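Local coordinates for peptide ABC transporter, peptide-binding protein (Thermus thermophilus, PDB 2D5W) that binds oligopeptides as the solute-binding protein of an ABC transporter and probably hands them over for uptake across the cell membrane, at residues Phe54-Ala58 with Asn231-Lys235; Pro98-Val104 with Ile131-Phe137; Leu275-Gln279 with Asn415-Arg420; Ala12-Pro16 with Phe251-Thr255. Residues are numbered along the deposited sequence.

Interaction 1: residues Phe54-Ala58 with Asn231-Lys235; sequences FPVLA and NFPIK
Leu57 lays its CD2 methyl against two neighbours at once: Pro233 CG at 3.9 Å and Phe232 CE1 at 4.0 Å. The CA-to-CB bond points sideways, but the m,t rotamer brings this methyl nearer to 231-235. Val56, with chi1 t, meets the edge of the Phe232 ring, CG1 to CZ 4.2 Å. Phe232 has chi1 t, which brings its ring end nearer to 54-58. Ile234, in the m,m rotamer, points toward 54-58 and puts CD1 3.5 Å from the backbone O of Val56. The backbones stay well apart. The closest CA pairs are Val56 with Ile234 at 7.3 Å and Leu57 with Pro233 at 7.8 Å. Residues 54-55 are extended; the chain then turns at Val56 (phi/psi -121/-89) and Leu57 (-84/-9). Segment 231-235 is irregular. Lys235 NZ closes it locally by donating to Phe232 O at 2.9 Å. The contact is small, 172 Å² in all, and mostly apolar: a turn after a strand set against an irregular loop. The Phe232 ring also meets Trp580, and Leu57 touches Tyr156. The turn just after strand 53-55, which pairs with strand 45-47, is thus packed on the loop between strands 223-228 and 246-251.

Interaction 2: residues Pro98-Val104 with Ile131-Phe137; sequences PITTEDV and IKDARNF
Thr101 makes both direct hydrogen bonds to 131-137. Its N donates to Ala134 O (2.9 Å, 154°), and its OG1, with chi1 p, donates to Asp133 O (2.7 Å). Thr101 and Ala134 are the closest CA pair, 5.2 Å. A water links Ile99 O (2.8 Å) to Arg135 NE (2.6 Å). Residues 98-100 are extended and run into helix at 101-104. Thr100 is the N-cap: Glu102 N donates to Thr100 OG1 (3.0 Å) and Thr100 N to Asp103 OD1 (3.1 Å). Asp133-Arg135 turn (Ala134 phi/psi -59/-22) before strand 136-141. Asp133 OD1 accepts from Arg135 N at 2.9 Å, an Asx turn. Pro98 CB is 3.6 Å from Arg135 NH1, and Thr101 CG2 is 3.8 Å from Phe137 CD1. Val104, with chi1 t, sits over a face of the Phe137 ring in a CH-pi contact, CG2 to centroid 4.1 Å. The arrangement is a capping box at the start of helix 101-112, set against the Asx turn that links antiparallel strands 127-131 and 136-141.

Interaction 3: residues Leu275-Gln279 with Asn415-Arg420; sequences LTFDQ and NVVRER
The van der Waals packing centres on Thr276 and Val417, whose CA atoms are the nearest pair at 7.1 Å. Both have chi1 p and point toward each other's segment. Thr276 CG2 lies 3.6 Å from Val417 CG1 and 3.8 Å from Asn415 OD1. Val417 CG2 is 3.7 Å from Asp278 OD2. The charged part is a salt bridge, Arg420 NH2 to Asp278 OD1 at 3.2 Å, with a weak hydrogen bond (124°). Arg420 also makes a cation-pi contact with Phe344. The contact joins two helix starts. Asn415 is the N-cap of helix 416-431, its OD1 accepting weakly from Arg418 N at 3.3 Å. Arg418 forms a salt bridge with the backbone of the bound peptide, so this helix start borders the ligand site. Segment 275-279 turns into the weakly bonded helix 277-280. There Thr276 N donates to Gln279 OE1 (2.9 Å), and Thr276 OG1 donates to Asp278 OD2 (2.6 Å). One water bridges the segments, donating to Thr276 OG1 (2.8 Å) and accepting from Val417 N (3.0 Å).

Interaction 4: residues Ala12-Pro16 with Phe251-Thr255; sequences ASQEP and FIQNT
This is a parallel backbone contact at the ends of two adjacent strands, 7-12 and 246-251, of a mixed sheet. Ala12 pairs with Phe251 in a parallel bridge, CA to CA 5.1 Å. Ser13 and Gln253 come closer still, CA to CA 4.6 Å. Ile252 N donates to Ala12 O at 3.0 Å and 170°. Three CA-H...O contacts support it: Phe251 CA to Ala12 O 3.4 Å, Ser13 CA to Ile252 O 3.2 Å, and Gln253 CA to Ser13 O 3.5 Å. Ala12 is extended (-138/153). The chain then bends at Ser13 (-104/2) and is extended again at Gln14 and Glu15. This bend brings 14-16 around the Phe251 ring, whose chi1 is m. Ala12 CB is 3.9 Å from Phe251 CD1, and Pro16 CD is 3.8 Å from Phe251 CZ. Glu15, in the t,t rotamer, lies over one ring face, its CG 3.7 Å from the centroid in a CH-pi contact. Its OE2 accepts from Trp218 and Gly221. Ser13 CB meets Thr255 CG2 at 3.8 Å. Gln14 points away from 251-255; its OE1 bonds to Ser443 and its NE2 to the backbone of the bound peptide. The loop carrying Gln14 is joined to its neighbour by one backbone hydrogen bond and cover of the Phe251 ring. Gln14 O, buried 3.1 Å from Phe251 CD1, has no polar partner, so the contact rests more on packing than on polar bonds.

In the fold
From the N terminus, strand 7-12 opens the longest loop, which interaction 4 closes when the chain returns at 251-255. Interaction 1 nests inside it, joining the turn after strand 53-55 to the loop before strand 246-251. Interaction 2 nests deeper and closes a short loop, joining the start of helix 101-112 to the turn between strands 127-131 and 136-141. These two touch where Leu57 CD1 packs on Ile99 CD1 at 3.8 Å. Interaction 3 follows in series, tying 275-279 to the start of helix 416-431. It meets interaction 4 at Thr255, whose O lies 3.0 Å from Gln279 NE2, a probable hydrogen bond. Interactions 3 and 4 border the bound peptide.

Interaction 1: residues Phe54-Ala58 with Asn231-Lys235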
loop_
_atom_site.group_PDB
_atom_site.type_symbol
_atom_site.label_atom_id
_atom_site.label_comp_id
_atom_site.label_asym_id
_atom_site.label_seq_id
_atom_site.Cartn_x
_atom_site.Cartn_y
_atom_site.Cartn_z
ATOM N N PHE A 54 -5.939 -15.450 -12.293
ATOM C CA PHE A 54 -5.342 -16.548 -13.031
ATOM C C PHE A 54 -4.636 -17.446 -12.028
ATOM O O PHE A 54 -4.183 -16.995 -10.979
ATOM C CB PHE A 54 -4.401 -16.049 -14.146
ATOM C CG PHE A 54 -3.101 -15.471 -13.663
ATOM C CD1 PHE A 54 -3.036 -14.188 -13.128
ATOM C CD2 PHE A 54 -1.927 -16.206 -13.781
ATOM C CE1 PHE A 54 -1.816 -13.647 -12.720
ATOM C CE2 PHE A 54 -0.707 -15.678 -13.377
ATOM C CZ PHE A 54 -0.649 -14.396 -12.845
ATOM N N PRO A 55 -4.555 -18.747 -12.323
ATOM C CA PRO A 55 -3.893 -19.631 -11.365
ATOM C C PRO A 55 -2.377 -19.535 -11.338
ATOM O O PRO A 55 -1.737 -19.426 -12.377
ATOM C CB PRO A 55 -4.379 -21.012 -11.792
ATOM C CG PRO A 55 -4.455 -20.881 -13.280
ATOM C CD PRO A 55 -5.050 -19.497 -13.493
ATOM N N VAL A 56 -1.813 -19.544 -10.134
ATOM C CA VAL A 56 -0.367 -19.531 -9.983
ATOM C C VAL A 56 -0.029 -20.798 -9.195
ATOM O O VAL A 56 0.189 -21.843 -9.808
ATOM C CB VAL A 56 0.141 -18.244 -9.283
ATOM C CG1 VAL A 56 1.662 -18.292 -9.141
ATOM C CG2 VAL A 56 -0.260 -17.022 -10.113
ATOM N N LEU A 57 -0.018 -20.751 -7.866
ATOM C CA LEU A 57 0.285 -21.971 -7.122
ATOM C C LEU A 57 -0.932 -22.876 -6.926
ATOM O O LEU A 57 -0.793 -24.007 -6.456
ATOM C CB LEU A 57 0.944 -21.647 -5.779
ATOM C CG LEU A 57 2.336 -21.015 -5.906
ATOM C CD1 LEU A 57 2.978 -20.910 -4.532
ATOM C CD2 LEU A 57 3.208 -21.851 -6.834
ATOM N N ALA A 58 -2.117 -22.379 -7.278
ATOM C CA ALA A 58 -3.344 -23.172 -7.198
ATOM C C ALA A 58 -3.576 -23.756 -8.595
ATOM O O ALA A 58 -3.060 -23.234 -9.583
ATOM C CB ALA A 58 -4.520 -22.299 -6.789
ATOM N N ASN A 231 12.595 -24.537 -7.441
ATOM C CA ASN A 231 11.439 -25.257 -6.922
ATOM C C ASN A 231 10.095 -24.652 -7.331
ATOM O O ASN A 231 9.052 -25.274 -7.137
ATOM C CB ASN A 231 11.537 -25.367 -5.398
ATOM C CG ASN A 231 12.671 -26.278 -4.956
ATOM O OD1 ASN A 231 12.720 -27.448 -5.331
ATOM N ND2 ASN A 231 13.589 -25.743 -4.161
ATOM N N PHE A 232 10.116 -23.445 -7.893
ATOM C CA PHE A 232 8.887 -22.790 -8.348
ATOM C C PHE A 232 8.415 -23.613 -9.555
ATOM O O PHE A 232 9.157 -23.792 -10.516
ATOM C CB PHE A 232 9.185 -21.345 -8.752
ATOM C CG PHE A 232 7.971 -20.570 -9.164
ATOM C CD1 PHE A 232 6.991 -20.231 -8.236
ATOM C CD2 PHE A 232 7.796 -20.197 -10.489
ATOM C CE1 PHE A 232 5.855 -19.531 -8.629
ATOM C CE2 PHE A 232 6.665 -19.498 -10.889
ATOM C CZ PHE A 232 5.694 -19.166 -9.958
ATOM N N PRO A 233 7.166 -24.105 -9.526
ATOM C CA PRO A 233 6.596 -24.929 -10.600
ATOM C C PRO A 233 6.156 -24.339 -11.935
ATOM O O PRO A 233 6.054 -25.074 -12.919
ATOM C CB PRO A 233 5.441 -25.626 -9.900
ATOM C CG PRO A 233 4.916 -24.542 -9.035
ATOM C CD PRO A 233 6.185 -23.934 -8.438
ATOM N N ILE A 234 5.869 -23.043 -11.988
ATOM C CA ILE A 234 5.429 -22.458 -13.248
ATOM C C ILE A 234 6.630 -22.141 -14.127
ATOM O O ILE A 234 7.434 -21.263 -13.810
ATOM C CB ILE A 234 4.609 -21.173 -13.021
ATOM C CG1 ILE A 234 3.531 -21.420 -11.961
ATOM C CG2 ILE A 234 3.973 -20.726 -14.333
ATOM C CD1 ILE A 234 2.595 -22.572 -12.270
ATOM N N LYS A 235 6.753 -22.875 -15.226
ATOM C CA LYS A 235 7.860 -22.678 -16.148
ATOM C C LYS A 235 7.405 -21.827 -17.329
ATOM O O LYS A 235 6.370 -22.096 -17.938
ATOM C CB LYS A 235 8.381 -24.029 -16.645
ATOM C CG LYS A 235 8.649 -25.041 -15.537
ATOM C CD LYS A 235 9.679 -24.543 -14.531
ATOM C CE LYS A 235 9.918 -25.576 -13.437
ATOM N NZ LYS A 235 10.926 -25.127 -12.435
#

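Interaction 2: residues Pro98-Val104 with Ile131-Phe137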
loop_
_atom_site.group_PDB
_atom_site.type_symbol
_atom_site.label_atom_id
_atom_site.label_comp_id
_atom_site.label_asym_id
_atom_site.label_seq_id
_atom_site.Cartn_x
_atom_site.Cartn_y
_atom_site.Cartn_z
ATOM N N PRO A 98 7.324 -29.267 0.605
ATOM C CA PRO A 98 6.071 -28.983 -0.097
ATOM C C PRO A 98 5.258 -27.857 0.529
ATOM O O PRO A 98 5.319 -27.628 1.734
ATOM C CB PRO A 98 5.333 -30.317 -0.020
ATOM C CG PRO A 98 5.748 -30.826 1.327
ATOM C CD PRO A 98 7.241 -30.551 1.326
ATOM N N ILE A 99 4.514 -27.143 -0.311
ATOM C CA ILE A 99 3.625 -26.103 0.181
ATOM C C ILE A 99 2.311 -26.863 0.366
ATOM O O ILE A 99 1.795 -27.464 -0.579
ATOM C CB ILE A 99 3.464 -24.958 -0.838
ATOM C CG1 ILE A 99 4.776 -24.164 -0.920
ATOM C CG2 ILE A 99 2.302 -24.059 -0.430
ATOM C CD1 ILE A 99 4.807 -23.095 -1.995
ATOM N N THR A 100 1.786 -26.855 1.586
ATOM C CA THR A 100 0.572 -27.609 1.893
ATOM C C THR A 100 -0.441 -26.786 2.667
ATOM O O THR A 100 -0.193 -25.629 3.012
ATOM C CB THR A 100 0.895 -28.838 2.763
ATOM O OG1 THR A 100 1.197 -28.398 4.093
ATOM C CG2 THR A 100 2.092 -29.602 2.205
ATOM N N THR A 101 -1.579 -27.403 2.965
ATOM C CA THR A 101 -2.614 -26.718 3.712
ATOM C C THR A 101 -2.184 -26.462 5.157
ATOM O O THR A 101 -2.851 -25.727 5.875
ATOM C CB THR A 101 -3.949 -27.495 3.666
ATOM O OG1 THR A 101 -3.727 -28.862 4.026
ATOM C CG2 THR A 101 -4.546 -27.438 2.264
ATOM N N GLU A 102 -1.078 -27.064 5.596
ATOM C CA GLU A 102 -0.605 -26.785 6.949
ATOM C C GLU A 102 -0.065 -25.353 6.956
ATOM O O GLU A 102 -0.138 -24.657 7.969
ATOM C CB GLU A 102 0.484 -27.775 7.373
ATOM C CG GLU A 102 -0.015 -29.207 7.424
ATOM C CD GLU A 102 0.900 -30.137 8.192
ATOM O OE1 GLU A 102 0.850 -31.354 7.922
ATOM O OE2 GLU A 102 1.651 -29.665 9.069
ATOM N N ASP A 103 0.458 -24.915 5.812
ATOM C CA ASP A 103 0.974 -23.558 5.667
ATOM C C ASP A 103 -0.200 -22.574 5.668
ATOM O O ASP A 103 -0.062 -21.426 6.098
ATOM C CB ASP A 103 1.769 -23.444 4.364
ATOM C CG ASP A 103 3.034 -24.285 4.381
ATOM O OD1 ASP A 103 3.359 -24.903 3.343
ATOM O OD2 ASP A 103 3.702 -24.313 5.435
ATOM N N VAL A 104 -1.351 -23.029 5.178
ATOM C CA VAL A 104 -2.555 -22.205 5.148
ATOM C C VAL A 104 -3.128 -22.100 6.566
ATOM O O VAL A 104 -3.480 -21.014 7.031
ATOM C CB VAL A 104 -3.629 -22.809 4.207
ATOM C CG1 VAL A 104 -4.904 -21.977 4.266
ATOM C CG2 VAL A 104 -3.101 -22.865 2.781
ATOM N N ILE A 131 -9.966 -27.139 6.144
ATOM C CA ILE A 131 -8.972 -27.971 5.473
ATOM C C ILE A 131 -9.526 -29.356 5.140
ATOM O O ILE A 131 -9.974 -30.077 6.033
ATOM C CB ILE A 131 -7.720 -28.150 6.365
ATOM C CG1 ILE A 131 -7.221 -26.788 6.858
ATOM C CG2 ILE A 131 -6.630 -28.877 5.596
ATOM C CD1 ILE A 131 -6.806 -25.834 5.758
ATOM N N LYS A 132 -9.489 -29.731 3.864
ATOM C CA LYS A 132 -9.985 -31.040 3.434
ATOM C C LYS A 132 -8.878 -32.094 3.473
ATOM O O LYS A 132 -9.070 -33.194 3.993
ATOM C CB LYS A 132 -10.557 -30.956 2.014
ATOM C CG LYS A 132 -11.026 -32.294 1.455
ATOM C CD LYS A 132 -11.505 -32.163 0.017
ATOM C CE LYS A 132 -11.902 -33.511 -0.565
ATOM N NZ LYS A 132 -13.015 -34.141 0.198
ATOM N N ASP A 133 -7.729 -31.760 2.896
ATOM C CA ASP A 133 -6.573 -32.650 2.879
ATOM C C ASP A 133 -5.314 -31.801 2.723
ATOM O O ASP A 133 -5.383 -30.575 2.823
ATOM C CB ASP A 133 -6.691 -33.698 1.758
ATOM C CG ASP A 133 -6.946 -33.088 0.397
ATOM O OD1 ASP A 133 -6.133 -32.254 -0.049
ATOM O OD2 ASP A 133 -7.962 -33.452 -0.235
ATOM N N ALA A 134 -4.177 -32.438 2.471
ATOM C CA ALA A 134 -2.918 -31.714 2.353
ATOM C C ALA A 134 -2.867 -30.640 1.271
ATOM O O ALA A 134 -2.047 -29.721 1.350
ATOM C CB ALA A 134 -1.770 -32.698 2.154
ATOM N N ARG A 135 -3.732 -30.730 0.267
ATOM C CA ARG A 135 -3.706 -29.735 -0.796
ATOM C C ARG A 135 -5.045 -29.111 -1.164
ATOM O O ARG A 135 -5.129 -28.316 -2.097
ATOM C CB ARG A 135 -3.019 -30.322 -2.031
ATOM C CG ARG A 135 -1.544 -30.595 -1.757
ATOM C CD ARG A 135 -0.772 -31.127 -2.945
ATOM N NE ARG A 135 0.657 -31.166 -2.636
ATOM C CZ ARG A 135 1.212 -31.955 -1.720
ATOM N NH1 ARG A 135 2.521 -31.903 -1.509
ATOM N NH2 ARG A 135 0.472 -32.810 -1.029
ATOM N N ASN A 136 -6.089 -29.452 -0.421
ATOM C CA ASN A 136 -7.410 -28.893 -0.673
ATOM C C ASN A 136 -7.924 -28.153 0.548
ATOM O O ASN A 136 -7.948 -28.701 1.653
ATOM C CB ASN A 136 -8.406 -29.999 -1.037
ATOM C CG ASN A 136 -8.298 -30.430 -2.481
ATOM O OD1 ASN A 136 -8.596 -29.659 -3.392
ATOM N ND2 ASN A 136 -7.877 -31.670 -2.701
ATOM N N PHE A 137 -8.306 -26.893 0.352
ATOM C CA PHE A 137 -8.871 -26.099 1.432
ATOM C C PHE A 137 -9.969 -25.191 0.900
ATOM O O PHE A 137 -10.082 -24.971 -0.309
ATOM C CB PHE A 137 -7.802 -25.274 2.168
ATOM C CG PHE A 137 -7.171 -24.182 1.343
ATOM C CD1 PHE A 137 -6.148 -24.465 0.440
ATOM C CD2 PHE A 137 -7.562 -22.859 1.517
ATOM C CE1 PHE A 137 -5.523 -23.440 -0.270
ATOM C CE2 PHE A 137 -6.947 -21.830 0.812
ATOM C CZ PHE A 137 -5.925 -22.119 -0.080
HETATM O O HOH W 1 2.166 -29.006 -2.861
#

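Interaction 3: residues Leu275-Gln279 with Asn415-Arg420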
loop_
_atom_site.group_PDB
_atom_site.type_symbol
_atom_site.label_atom_id
_atom_site.label_comp_id
_atom_site.label_asym_id
_atom_site.label_seq_id
_atom_site.Cartn_x
_atom_site.Cartn_y
_atom_site.Cartn_z
ATOM N N LEU A 275 10.921 6.761 -9.742
ATOM C CA LEU A 275 10.884 8.138 -10.220
ATOM C C LEU A 275 9.483 8.717 -10.162
ATOM O O LEU A 275 8.494 7.988 -10.238
ATOM C CB LEU A 275 11.379 8.197 -11.666
ATOM C CG LEU A 275 12.740 7.567 -11.958
ATOM C CD1 LEU A 275 13.019 7.625 -13.458
ATOM C CD2 LEU A 275 13.823 8.294 -11.176
ATOM N N THR A 276 9.396 10.034 -10.038
ATOM C CA THR A 276 8.096 10.677 -10.004
ATOM C C THR A 276 7.709 11.098 -11.425
ATOM O O THR A 276 8.545 11.114 -12.330
ATOM C CB THR A 276 8.087 11.868 -9.019
ATOM O OG1 THR A 276 9.154 12.771 -9.324
ATOM C CG2 THR A 276 8.273 11.358 -7.593
ATOM N N PHE A 277 6.435 11.413 -11.618
ATOM C CA PHE A 277 5.894 11.772 -12.928
ATOM C C PHE A 277 6.714 12.799 -13.706
ATOM O O PHE A 277 7.018 12.603 -14.888
ATOM C CB PHE A 277 4.462 12.278 -12.747
ATOM C CG PHE A 277 3.675 12.373 -14.023
ATOM C CD1 PHE A 277 2.953 11.281 -14.496
ATOM C CD2 PHE A 277 3.633 13.562 -14.740
ATOM C CE1 PHE A 277 2.199 11.376 -15.665
ATOM C CE2 PHE A 277 2.881 13.667 -15.909
ATOM C CZ PHE A 277 2.163 12.571 -16.371
ATOM N N ASP A 278 7.060 13.895 -13.043
ATOM C CA ASP A 278 7.841 14.961 -13.656
ATOM C C ASP A 278 9.199 14.464 -14.145
ATOM O O ASP A 278 9.689 14.889 -15.191
ATOM C CB ASP A 278 8.035 16.106 -12.656
ATOM C CG ASP A 278 8.630 15.639 -11.335
ATOM O OD1 ASP A 278 9.686 16.173 -10.934
ATOM O OD2 ASP A 278 8.038 14.744 -10.695
ATOM N N GLN A 279 9.812 13.558 -13.395
ATOM C CA GLN A 279 11.115 13.042 -13.791
ATOM C C GLN A 279 11.012 12.172 -15.037
ATOM O O GLN A 279 11.897 12.191 -15.894
ATOM C CB GLN A 279 11.735 12.244 -12.647
ATOM C CG GLN A 279 11.964 13.063 -11.393
ATOM C CD GLN A 279 12.592 12.249 -10.288
ATOM O OE1 GLN A 279 12.044 11.230 -9.863
ATOM N NE2 GLN A 279 13.752 12.687 -9.821
ATOM N N ASN A 415 12.537 12.346 -1.700
ATOM C CA ASN A 415 11.593 12.397 -2.807
ATOM C C ASN A 415 11.508 13.874 -3.164
ATOM O O ASN A 415 10.781 14.650 -2.538
ATOM C CB ASN A 415 10.237 11.847 -2.377
ATOM C CG ASN A 415 9.303 11.653 -3.542
ATOM O OD1 ASN A 415 8.750 12.614 -4.073
ATOM N ND2 ASN A 415 9.133 10.404 -3.964
ATOM N N VAL A 416 12.266 14.256 -4.183
ATOM C CA VAL A 416 12.363 15.649 -4.574
ATOM C C VAL A 416 11.067 16.372 -4.898
ATOM O O VAL A 416 10.885 17.512 -4.468
ATOM C CB VAL A 416 13.376 15.813 -5.729
ATOM C CG1 VAL A 416 13.487 17.280 -6.131
ATOM C CG2 VAL A 416 14.740 15.293 -5.285
ATOM N N VAL A 417 10.150 15.736 -5.617
ATOM C CA VAL A 417 8.917 16.442 -5.935
ATOM C C VAL A 417 8.125 16.756 -4.661
ATOM O O VAL A 417 7.461 17.791 -4.578
ATOM C CB VAL A 417 8.048 15.661 -6.965
ATOM C CG1 VAL A 417 7.302 14.522 -6.297
ATOM C CG2 VAL A 417 7.090 16.625 -7.659
ATOM N N ARG A 418 8.203 15.884 -3.658
ATOM C CA ARG A 418 7.513 16.134 -2.396
ATOM C C ARG A 418 8.217 17.232 -1.600
ATOM O O ARG A 418 7.565 18.035 -0.930
ATOM C CB ARG A 418 7.432 14.849 -1.572
ATOM C CG ARG A 418 6.349 13.913 -2.060
ATOM C CD ARG A 418 6.414 12.574 -1.371
ATOM N NE ARG A 418 5.284 11.738 -1.753
ATOM C CZ ARG A 418 5.201 10.436 -1.508
ATOM N NH1 ARG A 418 6.188 9.810 -0.878
ATOM N NH2 ARG A 418 4.129 9.763 -1.899
ATOM N N GLU A 419 9.545 17.266 -1.659
ATOM C CA GLU A 419 10.288 18.300 -0.953
ATOM C C GLU A 419 9.945 19.650 -1.591
ATOM O O GLU A 419 9.799 20.657 -0.895
ATOM C CB GLU A 419 11.791 17.985 -1.009
ATOM C CG GLU A 419 12.117 16.704 -0.228
ATOM C CD GLU A 419 13.544 16.208 -0.380
ATOM O OE1 GLU A 419 14.097 16.290 -1.496
ATOM O OE2 GLU A 419 14.104 15.704 0.620
ATOM N N ARG A 420 9.786 19.662 -2.911
ATOM C CA ARG A 420 9.415 20.878 -3.629
ATOM C C ARG A 420 7.975 21.262 -3.273
ATOM O O ARG A 420 7.649 22.444 -3.124
ATOM C CB ARG A 420 9.538 20.657 -5.140
ATOM C CG ARG A 420 10.982 20.603 -5.648
ATOM C CD ARG A 420 11.048 20.042 -7.064
ATOM N NE ARG A 420 10.157 20.765 -7.966
ATOM C CZ ARG A 420 9.573 20.231 -9.034
ATOM N NH1 ARG A 420 8.773 20.971 -9.789
ATOM N NH2 ARG A 420 9.777 18.958 -9.344
HETATM O O HOH W 2 11.096 13.587 -7.480
#

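Interaction 4: residues Ala12-Pro16 with Phe251-Thr255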
loop_
_atom_site.group_PDB
_atom_site.type_symbol
_atom_site.label_atom_id
_atom_site.label_comp_id
_atom_site.label_asym_id
_atom_site.label_seq_id
_atom_site.Cartn_x
_atom_site.Cartn_y
_atom_site.Cartn_z
ATOM N N ALA A 12 14.907 1.480 -7.407
ATOM C CA ALA A 12 13.841 1.943 -6.523
ATOM C C ALA A 12 14.350 3.080 -5.641
ATOM O O ALA A 12 15.543 3.163 -5.351
ATOM C CB ALA A 12 13.346 0.787 -5.654
ATOM N N SER A 13 13.438 3.946 -5.206
ATOM C CA SER A 13 13.806 5.078 -4.359
ATOM C C SER A 13 13.442 4.883 -2.886
ATOM O O SER A 13 13.649 5.781 -2.069
ATOM C CB SER A 13 13.161 6.362 -4.881
ATOM O OG SER A 13 11.751 6.265 -4.870
ATOM N N GLN A 14 12.891 3.717 -2.558
ATOM C CA GLN A 14 12.521 3.390 -1.186
ATOM C C GLN A 14 12.929 1.950 -0.935
ATOM O O GLN A 14 12.928 1.132 -1.854
ATOM C CB GLN A 14 11.018 3.567 -0.979
ATOM C CG GLN A 14 10.584 5.016 -1.115
ATOM C CD GLN A 14 9.095 5.218 -0.958
ATOM O OE1 GLN A 14 8.400 4.407 -0.345
ATOM N NE2 GLN A 14 8.595 6.316 -1.504
ATOM N N GLU A 15 13.280 1.647 0.308
ATOM C CA GLU A 15 13.724 0.309 0.680
ATOM C C GLU A 15 12.850 -0.286 1.781
ATOM O O GLU A 15 12.441 0.415 2.701
ATOM C CB GLU A 15 15.175 0.379 1.162
ATOM C CG GLU A 15 15.817 -0.962 1.476
ATOM C CD GLU A 15 17.301 -0.844 1.786
ATOM O OE1 GLU A 15 17.876 0.246 1.564
ATOM O OE2 GLU A 15 17.903 -1.841 2.240
ATOM N N PRO A 16 12.541 -1.588 1.691
ATOM C CA PRO A 16 11.711 -2.205 2.732
ATOM C C PRO A 16 12.401 -2.110 4.091
ATOM O O PRO A 16 13.617 -2.271 4.183
ATOM C CB PRO A 16 11.600 -3.658 2.276
ATOM C CG PRO A 16 11.775 -3.579 0.792
ATOM C CD PRO A 16 12.867 -2.556 0.629
ATOM N N PHE A 251 18.700 0.436 -4.344
ATOM C CA PHE A 251 18.005 1.518 -3.664
ATOM C C PHE A 251 18.785 2.818 -3.644
ATOM O O PHE A 251 19.920 2.869 -3.171
ATOM C CB PHE A 251 17.684 1.088 -2.232
ATOM C CG PHE A 251 16.912 -0.193 -2.160
ATOM C CD1 PHE A 251 15.603 -0.250 -2.627
ATOM C CD2 PHE A 251 17.505 -1.358 -1.686
ATOM C CE1 PHE A 251 14.898 -1.446 -2.629
ATOM C CE2 PHE A 251 16.802 -2.564 -1.684
ATOM C CZ PHE A 251 15.497 -2.603 -2.158
ATOM N N ILE A 252 18.160 3.867 -4.170
ATOM C CA ILE A 252 18.752 5.202 -4.202
ATOM C C ILE A 252 17.643 6.125 -3.698
ATOM O O ILE A 252 16.687 6.417 -4.417
ATOM C CB ILE A 252 19.201 5.581 -5.632
ATOM C CG1 ILE A 252 20.236 4.563 -6.131
ATOM C CG2 ILE A 252 19.807 6.984 -5.633
ATOM C CD1 ILE A 252 20.705 4.794 -7.558
ATOM N N GLN A 253 17.779 6.570 -2.450
ATOM C CA GLN A 253 16.769 7.391 -1.784
ATOM C C GLN A 253 16.426 8.732 -2.413
ATOM O O GLN A 253 15.257 9.129 -2.435
ATOM C CB GLN A 253 17.167 7.617 -0.324
ATOM C CG GLN A 253 16.039 8.167 0.535
ATOM C CD GLN A 253 16.491 8.538 1.931
ATOM O OE1 GLN A 253 17.411 7.934 2.483
ATOM N NE2 GLN A 253 15.831 9.527 2.518
ATOM N N ASN A 254 17.432 9.449 -2.892
ATOM C CA ASN A 254 17.168 10.733 -3.519
ATOM C C ASN A 254 16.700 10.439 -4.937
ATOM O O ASN A 254 17.433 9.844 -5.728
ATOM C CB ASN A 254 18.426 11.598 -3.528
ATOM C CG ASN A 254 18.187 12.946 -4.167
ATOM O OD1 ASN A 254 18.026 13.046 -5.381
ATOM N ND2 ASN A 254 18.139 13.992 -3.349
ATOM N N THR A 255 15.479 10.850 -5.262
ATOM C CA THR A 255 14.939 10.553 -6.581
ATOM C C THR A 255 15.707 11.177 -7.740
ATOM O O THR A 255 15.701 10.626 -8.841
ATOM C CB THR A 255 13.441 10.918 -6.685
ATOM O OG1 THR A 255 13.254 12.292 -6.336
ATOM C CG2 THR A 255 12.615 10.034 -5.755
#